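Local coordinates for protein folylpolyglutamate synthase/dihydrofolate synthase (Thermotoga maritima, PDB 1O5Z) that probably joins L-glutamate to dihydropteroate and to tetrahydrofolate polyglutamates, spending ATP with magnesium as cofactor, at residues Glu257-Gly269 / Glu292-Asn304. Numbering follows the deposited sequence.
With SO4 (sulfate ion), chain C.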
loop_
_atom_site.group_PDB
_atom_site.type_symbol
_atom_site.label_atom_id
_atom_site.label_comp_id
_atom_site.label_asym_id
_atom_site.label_seq_id
_atom_site.Cartn_x
_atom_site.Cartn_y
_atom_site.Cartn_z
ATOM N N GLU A 257 -19.988 9.429 -13.042
ATOM C CA GLU A 257 -20.421 10.663 -13.708
ATOM C C GLU A 257 -20.037 10.542 -15.160
ATOM O O GLU A 257 -20.864 10.707 -16.033
ATOM C CB GLU A 257 -19.732 11.886 -13.137
ATOM C CG GLU A 257 -20.319 12.396 -11.832
ATOM C CD GLU A 257 -19.962 13.871 -11.543
ATOM O OE1 GLU A 257 -20.809 14.756 -11.862
ATOM O OE2 GLU A 257 -18.854 14.155 -10.997
ATOM N N ASN A 258 -18.768 10.239 -15.391
ATOM C CA ASN A 258 -18.249 9.956 -16.708
ATOM C C ASN A 258 -18.227 8.478 -16.993
ATOM O O ASN A 258 -18.224 7.633 -16.092
ATOM C CB ASN A 258 -16.821 10.450 -16.856
ATOM C CG ASN A 258 -16.679 11.901 -16.494
ATOM O OD1 ASN A 258 -17.546 12.706 -16.803
ATOM N ND2 ASN A 258 -15.601 12.239 -15.784
ATOM N N THR A 259 -18.159 8.195 -18.282
ATOM C CA THR A 259 -18.077 6.858 -18.803
ATOM C C THR A 259 -16.835 6.770 -19.670
ATOM O O THR A 259 -16.534 7.676 -20.441
ATOM C CB THR A 259 -19.358 6.554 -19.569
ATOM O OG1 THR A 259 -20.382 6.246 -18.613
ATOM C CG2 THR A 259 -19.227 5.288 -20.436
ATOM N N PHE A 260 -16.086 5.694 -19.479
ATOM C CA PHE A 260 -14.871 5.446 -20.221
ATOM C C PHE A 260 -14.917 3.989 -20.651
ATOM O O PHE A 260 -15.399 3.125 -19.909
ATOM C CB PHE A 260 -13.657 5.718 -19.355
ATOM C CG PHE A 260 -13.574 7.133 -18.862
ATOM C CD1 PHE A 260 -13.698 7.424 -17.508
ATOM C CD2 PHE A 260 -13.373 8.190 -19.762
ATOM C CE1 PHE A 260 -13.612 8.757 -17.054
ATOM C CE2 PHE A 260 -13.285 9.529 -19.320
ATOM C CZ PHE A 260 -13.413 9.810 -17.970
ATOM N N GLU A 261 -14.458 3.726 -21.868
ATOM C CA GLU A 261 -14.417 2.373 -22.396
ATOM C C GLU A 261 -12.972 1.966 -22.691
ATOM O O GLU A 261 -12.167 2.791 -23.107
ATOM C CB GLU A 261 -15.241 2.279 -23.681
ATOM C CG GLU A 261 -16.598 2.971 -23.657
ATOM C CD GLU A 261 -17.369 2.633 -24.913
ATOM O OE1 GLU A 261 -17.463 1.426 -25.240
ATOM O OE2 GLU A 261 -17.868 3.551 -25.595
ATOM N N ASP A 262 -12.655 0.693 -22.480
ATOM C CA ASP A 262 -11.297 0.169 -22.700
ATOM C C ASP A 262 -10.163 0.970 -22.046
ATOM O O ASP A 262 -9.154 1.280 -22.675
ATOM C CB ASP A 262 -11.041 -0.081 -24.182
ATOM C CG ASP A 262 -11.979 -1.131 -24.731
ATOM O OD1 ASP A 262 -12.497 -0.934 -25.856
ATOM O OD2 ASP A 262 -12.294 -2.174 -24.086
ATOM N N LEU A 263 -10.362 1.273 -20.772
ATOM C CA LEU A 263 -9.294 1.710 -19.918
ATOM C C LEU A 263 -8.357 0.542 -19.664
ATOM O O LEU A 263 -8.767 -0.597 -19.655
ATOM C CB LEU A 263 -9.842 2.212 -18.596
ATOM C CG LEU A 263 -10.821 3.387 -18.640
ATOM C CD1 LEU A 263 -11.427 3.539 -17.276
ATOM C CD2 LEU A 263 -10.117 4.668 -19.010
ATOM N N VAL A 264 -7.098 0.849 -19.429
ATOM C CA VAL A 264 -6.073 -0.147 -19.269
ATOM C C VAL A 264 -5.330 0.061 -17.953
ATOM O O VAL A 264 -4.858 1.174 -17.637
ATOM C CB VAL A 264 -5.113 -0.108 -20.468
ATOM C CG1 VAL A 264 -3.966 -1.121 -20.304
ATOM C CG2 VAL A 264 -5.889 -0.396 -21.769
ATOM N N LEU A 265 -5.274 -1.011 -17.171
ATOM C CA LEU A 265 -4.407 -1.084 -16.029
ATOM C C LEU A 265 -3.212 -1.942 -16.311
ATOM O O LEU A 265 -3.310 -3.050 -16.830
ATOM C CB LEU A 265 -5.096 -1.748 -14.875
ATOM C CG LEU A 265 -5.916 -1.008 -13.862
ATOM C CD1 LEU A 265 -6.224 -2.062 -12.848
ATOM C CD2 LEU A 265 -5.181 0.143 -13.215
ATOM N N THR A 266 -2.078 -1.459 -15.879
ATOM C CA THR A 266 -0.876 -2.224 -15.966
ATOM C C THR A 266 -0.860 -3.232 -14.837
ATOM O O THR A 266 -0.537 -4.405 -15.047
ATOM C CB THR A 266 0.276 -1.262 -15.925
ATOM O OG1 THR A 266 0.171 -0.450 -17.093
ATOM C CG2 THR A 266 1.615 -1.961 -16.109
ATOM N N MET A 267 -1.268 -2.771 -13.659
ATOM C CA MET A 267 -1.413 -3.631 -12.486
ATOM C C MET A 267 -2.320 -4.798 -12.799
ATOM O O MET A 267 -3.380 -4.637 -13.443
ATOM C CB MET A 267 -2.050 -2.876 -11.345
ATOM C CG MET A 267 -1.176 -1.869 -10.684
ATOM S SD MET A 267 -2.174 -1.029 -9.434
ATOM C CE MET A 267 -2.102 -2.317 -8.226
ATOM N N ASN A 268 -1.905 -5.977 -12.354
ATOM C CA ASN A 268 -2.615 -7.212 -12.671
ATOM C C ASN A 268 -3.437 -7.639 -11.512
ATOM O O ASN A 268 -3.153 -7.265 -10.394
ATOM C CB ASN A 268 -1.636 -8.267 -13.035
ATOM C CG ASN A 268 -0.883 -7.909 -14.265
ATOM O OD1 ASN A 268 -1.444 -7.924 -15.399
ATOM N ND2 ASN A 268 0.390 -7.545 -14.078
ATOM N N GLY A 269 -4.497 -8.373 -11.793
ATOM C CA GLY A 269 -5.444 -8.761 -10.773
ATOM C C GLY A 269 -6.763 -8.043 -10.993
ATOM O O GLY A 269 -6.783 -6.812 -11.218
ATOM N N GLU A 292 -9.366 13.010 -19.570
ATOM C CA GLU A 292 -9.369 11.595 -19.859
ATOM C C GLU A 292 -7.957 11.097 -20.145
ATOM O O GLU A 292 -7.614 9.976 -19.793
ATOM C CB GLU A 292 -10.274 11.302 -21.063
ATOM C CG GLU A 292 -10.387 9.826 -21.346
ATOM C CD GLU A 292 -11.311 9.520 -22.490
ATOM O OE1 GLU A 292 -12.251 10.297 -22.678
ATOM O OE2 GLU A 292 -11.099 8.507 -23.191
ATOM N N LYS A 293 -7.136 11.934 -20.782
ATOM C CA LYS A 293 -5.731 11.576 -21.000
ATOM C C LYS A 293 -4.998 11.222 -19.699
ATOM O O LYS A 293 -4.291 10.221 -19.658
ATOM C CB LYS A 293 -4.985 12.699 -21.723
ATOM C CG LYS A 293 -3.528 12.365 -22.094
ATOM C CD LYS A 293 -2.780 13.586 -22.638
ATOM C CE LYS A 293 -1.563 13.171 -23.520
ATOM N NZ LYS A 293 -0.276 13.097 -22.724
ATOM N N ALA A 294 -5.141 12.077 -18.685
ATOM C CA ALA A 294 -4.537 11.882 -17.386
ATOM C C ALA A 294 -5.059 10.628 -16.662
ATOM O O ALA A 294 -4.320 9.943 -15.982
ATOM C CB ALA A 294 -4.788 13.103 -16.501
ATOM N N ILE A 295 -6.348 10.367 -16.805
ATOM C CA ILE A 295 -6.966 9.219 -16.203
ATOM C C ILE A 295 -6.334 7.997 -16.861
ATOM O O ILE A 295 -5.869 7.069 -16.185
ATOM C CB ILE A 295 -8.516 9.277 -16.424
ATOM C CG1 ILE A 295 -9.148 10.294 -15.501
ATOM C CG2 ILE A 295 -9.176 7.934 -16.179
ATOM C CD1 ILE A 295 -10.517 10.687 -15.943
ATOM N N ARG A 296 -6.305 7.968 -18.183
ATOM C CA ARG A 296 -5.750 6.794 -18.842
ATOM C C ARG A 296 -4.274 6.602 -18.530
ATOM O O ARG A 296 -3.820 5.476 -18.327
ATOM C CB ARG A 296 -5.932 6.893 -20.327
ATOM C CG ARG A 296 -7.349 6.795 -20.731
ATOM C CD ARG A 296 -7.544 6.798 -22.244
ATOM N NE ARG A 296 -8.963 6.716 -22.553
ATOM C CZ ARG A 296 -9.637 5.580 -22.705
ATOM N NH1 ARG A 296 -9.015 4.417 -22.626
ATOM N NH2 ARG A 296 -10.952 5.601 -22.958
ATOM N N GLU A 297 -3.515 7.685 -18.517
ATOM C CA GLU A 297 -2.081 7.558 -18.317
ATOM C C GLU A 297 -1.786 7.220 -16.869
ATOM O O GLU A 297 -0.966 6.376 -16.612
ATOM C CB GLU A 297 -1.326 8.820 -18.745
ATOM C CG GLU A 297 0.101 8.919 -18.194
ATOM C CD GLU A 297 0.802 10.214 -18.591
ATOM O OE1 GLU A 297 1.108 10.305 -19.788
ATOM O OE2 GLU A 297 1.036 11.116 -17.711
ATOM N N GLY A 298 -2.476 7.873 -15.954
ATOM C CA GLY A 298 -2.331 7.630 -14.517
ATOM C C GLY A 298 -2.636 6.198 -14.143
ATOM O O GLY A 298 -1.852 5.583 -13.408
ATOM N N LEU A 299 -3.731 5.647 -14.695
ATOM C CA LEU A 299 -4.062 4.204 -14.548
ATOM C C LEU A 299 -3.037 3.248 -15.163
ATOM O O LEU A 299 -2.727 2.207 -14.604
ATOM C CB LEU A 299 -5.425 3.896 -15.159
ATOM C CG LEU A 299 -6.631 4.515 -14.456
ATOM C CD1 LEU A 299 -7.862 4.157 -15.177
ATOM C CD2 LEU A 299 -6.733 4.096 -13.007
ATOM N N LYS A 300 -2.519 3.600 -16.321
ATOM C CA LYS A 300 -1.414 2.851 -16.914
ATOM C C LYS A 300 -0.145 2.864 -16.046
ATOM O O LYS A 300 0.649 1.928 -16.083
ATOM C CB LYS A 300 -1.083 3.409 -18.303
ATOM C CG LYS A 300 -0.980 2.329 -19.309
ATOM C CD LYS A 300 -1.085 2.797 -20.751
ATOM C CE LYS A 300 -1.037 1.499 -21.702
ATOM N NZ LYS A 300 -1.767 1.591 -23.076
ATOM N N ASN A 301 0.044 3.954 -15.302
ATOM C CA ASN A 301 1.275 4.234 -14.519
ATOM C C ASN A 301 1.223 3.734 -13.092
ATOM O O ASN A 301 2.256 3.515 -12.488
ATOM C CB ASN A 301 1.535 5.738 -14.438
ATOM C CG ASN A 301 2.087 6.341 -15.709
ATOM O OD1 ASN A 301 2.452 5.668 -16.662
ATOM N ND2 ASN A 301 2.159 7.651 -15.710
ATOM N N ALA A 302 0.017 3.589 -12.554
ATOM C CA ALA A 302 -0.174 3.038 -11.214
ATOM C C ALA A 302 0.530 1.687 -10.979
ATOM O O ALA A 302 0.501 0.774 -11.830
ATOM C CB ALA A 302 -1.646 2.884 -10.899
ATOM N N LYS A 303 1.095 1.572 -9.785
ATOM C CA LYS A 303 1.866 0.419 -9.394
ATOM C C LYS A 303 1.675 0.210 -7.901
ATOM O O LYS A 303 1.812 1.162 -7.143
ATOM C CB LYS A 303 3.326 0.702 -9.663
ATOM C CG LYS A 303 4.225 -0.517 -9.380
ATOM C CD LYS A 303 5.659 -0.322 -9.924
ATOM C CE LYS A 303 5.765 -0.674 -11.458
ATOM N NZ LYS A 303 6.591 0.362 -12.195
ATOM N N ASN A 304 1.345 -1.011 -7.480
ATOM C CA ASN A 304 1.277 -1.344 -6.084
ATOM C C ASN A 304 2.350 -2.344 -5.783
ATOM O O ASN A 304 2.265 -3.510 -6.170
ATOM C CB ASN A 304 -0.103 -1.905 -5.722
ATOM C CG ASN A 304 -0.384 -1.844 -4.199
ATOM O OD1 ASN A 304 0.460 -1.393 -3.414
ATOM N ND2 ASN A 304 -1.552 -2.312 -3.795
HETATM S S SO4 C . -3.378 -2.218 -0.750
HETATM O O1 SO4 C . -4.241 -3.244 -0.182
HETATM O O2 SO4 C . -2.009 -2.638 -0.941
HETATM O O3 SO4 C . -3.427 -1.140 0.245
HETATM O O4 SO4 C . -3.840 -1.798 -2.078
HETATM O O HOH W 1 -5.185 3.353 -18.994
HETATM O O HOH W 2 -1.366 0.135 -13.406
#
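The guanidinium of Arg296 has CD2 of Leu263 over the centre of one face, while its edge is given to oxygens. Arg296 NH2 points at Glu261 O almost straight (3.1 Å, 168°), and NH1 reaches Asp262 O from above that carbonyl's plane in a more bent bond. NE and NH2 both hold OE2 of Glu292, one helical turn back, in a side-on salt bridge using the anti side of that oxygen. With chi1 at -176° and the chain extended, Glu292 brings CG to 3.5 Å from Phe260 CE2 and sets OE1 in plane at the ring edge. CD1 of Ile295 meets Phe260 CZ at 3.6 Å. Leu263 and Leu265 pack on Leu299, and water 1 donates to both Val264 O and Arg296 O. Thr266 OG1 donates in plane to a lone pair of Lys300 O (2.6 Å), near the helix end; water 2 links Met267 N to Leu299 O and Ala302 O. Asn304 ND2 binds a sulfate, probably from the crystallisation liquor, also held by backbone nitrogens of Gly62, Gly64 and Ser65, consistent with a P-loop anion site. Helix 292-301 runs roughly parallel to residues 263-265 (21°), on the edge strand of a three-stranded antiparallel sheet. Replacing Arg296 by an alanine would probably leave both corner carbonyls without these donors and Glu292 without its countercharge, since one guanidinium ties the helix's first turn to the strand's corner.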